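Local structure of putative Transcriptional Regulator (Rhodococcus sp., 2IA2) at residues D164-L167 and E168-I172. The protein probably binds DNA as a transcriptional regulator of the IclR family, joining a helix-turn-helix domain to a C-terminal domain of the GAF clan. Residues are numbered along the deposited sequence; the frame is centred on the assembly and turned at random.
Sequences DAYL and EKLDI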
ATOM      1  N   ASP A 164      -7.565  -1.172  31.304  1.00 44.32           N
ATOM      2  CA  ASP A 164      -8.138  -1.110  32.659  1.00 46.69           C
ATOM      3  C   ASP A 164      -9.611  -0.752  32.609  1.00 46.35           C
ATOM      4  O   ASP A 164     -10.394  -1.301  33.340  1.00 47.30           O
ATOM      5  CB  ASP A 164      -7.330  -0.129  33.535  1.00 48.61           C
ATOM      6  CG  ASP A 164      -6.044  -0.768  34.107  1.00 52.34           C
ATOM      7  OD1 ASP A 164      -6.104  -1.985  34.437  1.00 54.34           O
ATOM      8  OD2 ASP A 164      -4.994  -0.068  34.257  1.00 54.99           O
ATOM      9  N   ALA A 165      -9.972   0.150  31.699  1.00 46.41           N
ATOM     10  CA  ALA A 165     -11.361   0.539  31.426  1.00 46.38           C
ATOM     11  C   ALA A 165     -12.190  -0.629  30.927  1.00 45.88           C
ATOM     12  O   ALA A 165     -13.310  -0.847  31.391  1.00 46.84           O
ATOM     13  CB  ALA A 165     -11.384   1.649  30.384  1.00 45.91           C
ATOM     14  N   TYR A 166     -11.653  -1.333  29.932  1.00 44.77           N
ATOM     15  CA  TYR A 166     -12.257  -2.552  29.411  1.00 44.18           C
ATOM     16  C   TYR A 166     -12.534  -3.581  30.514  1.00 45.29           C
ATOM     17  O   TYR A 166     -13.605  -4.222  30.540  1.00 45.98           O
ATOM     18  CB  TYR A 166     -11.331  -3.183  28.352  1.00 42.26           C
ATOM     19  CG  TYR A 166     -11.710  -4.613  28.079  1.00 39.11           C
ATOM     20  CD1 TYR A 166     -12.743  -4.918  27.187  1.00 38.14           C
ATOM     21  CD2 TYR A 166     -11.071  -5.652  28.723  1.00 36.14           C
ATOM     22  CE1 TYR A 166     -13.100  -6.220  26.908  1.00 35.93           C
ATOM     23  CE2 TYR A 166     -11.420  -6.971  28.460  1.00 34.76           C
ATOM     24  CZ  TYR A 166     -12.434  -7.248  27.564  1.00 37.34           C
ATOM     25  OH  TYR A 166     -12.803  -8.553  27.320  1.00 35.72           O
ATOM     26  N   LEU A 167     -11.560  -3.751  31.407  1.00 46.37           N
ATOM     27  CA  LEU A 167     -11.633  -4.772  32.437  1.00 48.82           C
ATOM     28  C   LEU A 167     -12.606  -4.363  33.526  1.00 51.27           C
ATOM     29  O   LEU A 167     -13.280  -5.210  34.086  1.00 51.02           O
ATOM     30  CB  LEU A 167     -10.271  -5.019  33.058  1.00 48.74           C
ATOM     31  CG  LEU A 167      -9.276  -5.794  32.212  1.00 48.97           C
ATOM     32  CD1 LEU A 167      -7.928  -5.733  32.912  1.00 47.84           C
ATOM     33  CD2 LEU A 167      -9.775  -7.235  32.049  1.00 48.92           C
ATOM     34  N   GLU A 168     -12.680  -3.063  33.804  1.00 53.44           N
ATOM     35  CA  GLU A 168     -13.708  -2.527  34.712  1.00 57.55           C
ATOM     36  C   GLU A 168     -15.142  -2.787  34.205  1.00 56.68           C
ATOM     37  O   GLU A 168     -16.009  -3.213  34.953  1.00 57.73           O
ATOM     38  CB  GLU A 168     -13.480  -1.024  34.901  1.00 58.15           C
ATOM     39  CG  GLU A 168     -13.971  -0.466  36.229  1.00 62.19           C
ATOM     40  CD  GLU A 168     -13.435   0.947  36.494  1.00 64.13           C
ATOM     41  OE1 GLU A 168     -12.444   1.374  35.820  1.00 66.84           O
ATOM     42  OE2 GLU A 168     -14.009   1.632  37.384  1.00 71.00           O
ATOM     43  N   LYS A 169     -15.358  -2.542  32.920  1.00 56.22           N
ATOM     44  CA  LYS A 169     -16.646  -2.708  32.271  1.00 56.21           C
ATOM     45  C   LYS A 169     -17.063  -4.188  32.025  1.00 55.05           C
ATOM     46  O   LYS A 169     -18.239  -4.480  31.821  1.00 55.34           O
ATOM     47  CB  LYS A 169     -16.651  -1.898  30.950  1.00 55.75           C
ATOM     48  CG  LYS A 169     -17.906  -2.129  30.076  1.00 58.52           C
ATOM     49  CD  LYS A 169     -18.418  -0.857  29.389  1.00 62.69           C
ATOM     50  CE  LYS A 169     -17.834  -0.692  27.978  1.00 64.92           C
ATOM     51  NZ  LYS A 169     -18.036   0.714  27.459  1.00 66.84           N
ATOM     52  N   LEU A 170     -16.103  -5.110  32.042  1.00 53.88           N
ATOM     53  CA  LEU A 170     -16.339  -6.485  31.596  1.00 52.45           C
ATOM     54  C   LEU A 170     -17.150  -7.321  32.571  1.00 53.69           C
ATOM     55  O   LEU A 170     -16.904  -7.329  33.785  1.00 54.40           O
ATOM     56  CB  LEU A 170     -15.012  -7.194  31.292  1.00 51.75           C
ATOM     57  CG  LEU A 170     -15.078  -8.630  30.746  1.00 50.08           C
ATOM     58  CD1 LEU A 170     -15.880  -8.763  29.489  1.00 43.97           C
ATOM     59  CD2 LEU A 170     -13.671  -9.157  30.536  1.00 49.71           C
ATOM     60  N   ASP A 171     -18.113  -8.026  32.003  1.00 54.53           N
ATOM     61  CA  ASP A 171     -18.933  -9.038  32.690  1.00 56.09           C
ATOM     62  C   ASP A 171     -18.376 -10.399  32.250  1.00 55.48           C
ATOM     63  O   ASP A 171     -18.768 -10.913  31.204  1.00 55.72           O
ATOM     64  CB  ASP A 171     -20.388  -8.846  32.210  1.00 56.32           C
ATOM     65  CG  ASP A 171     -21.398  -9.797  32.866  1.00 59.40           C
ATOM     66  OD1 ASP A 171     -21.031 -10.523  33.834  1.00 60.63           O
ATOM     67  OD2 ASP A 171     -22.579  -9.786  32.393  1.00 58.37           O
ATOM     68  N   ILE A 172     -17.446 -10.962  33.022  1.00 55.71           N
ATOM     69  CA  ILE A 172     -16.850 -12.267  32.714  1.00 55.64           C
ATOM     70  C   ILE A 172     -17.885 -13.341  32.986  1.00 56.72           C
ATOM     71  O   ILE A 172     -18.343 -13.447  34.109  1.00 58.59           O
ATOM     72  CB  ILE A 172     -15.616 -12.552  33.620  1.00 56.07           C
ATOM     73  CG1 ILE A 172     -14.494 -11.549  33.350  1.00 55.51           C
ATOM     74  CG2 ILE A 172     -15.108 -13.988  33.424  1.00 56.67           C
ATOM     75  CD1 ILE A 172     -13.430 -11.468  34.428  1.00 55.30           C
TER
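Y166, on the last turn of helix 160-169, and L170, the first residue beyond it, both carry CG anti to the backbone N (chi1 164° and -177°), so that the two side chains run alongside each other in the same direction. Their outer atoms meet. CD2 of L170 comes obliquely against the ring, 3.7 Å from Y166 CZ, and approaches Y166 OH to 3.4 Å, while CD1 of L170 lies 3.8 Å from the same OH. Nearer the backbone, L170 CB rests 3.4 Å from Y166 O, at the root of the same pair. With an alanine here instead of Y166, CD2 of L170 would probably lose the ring and hydroxyl against which it packs, leaving a gap beside the leucine.

Behind this apolar pair the last helical turn closes through main-chain bonds. E168 N donates to D164 O at 2.9 Å, with an N-H...O angle of 155°, and K169 N to A165 O at 3.1 Å, both i+4 to i. At L170, where the chain leaves helical geometry, the nitrogen makes a weak i+3 bond to L167 O, and the backbone then runs on in an extended course through D171 and I172.

This helix end lies at the surface of the IclR C-terminal domain. L167 is buried against L186 and K187 of helix 183-196, and L170 also touches L186; Y146, in a loop, meets Y166, L170 and I172. R183 of helix 183-196 reaches L167 O through NE and L170 O through NH2, both weak hydrogen bonds, so it spans the helix end and the loop that follows.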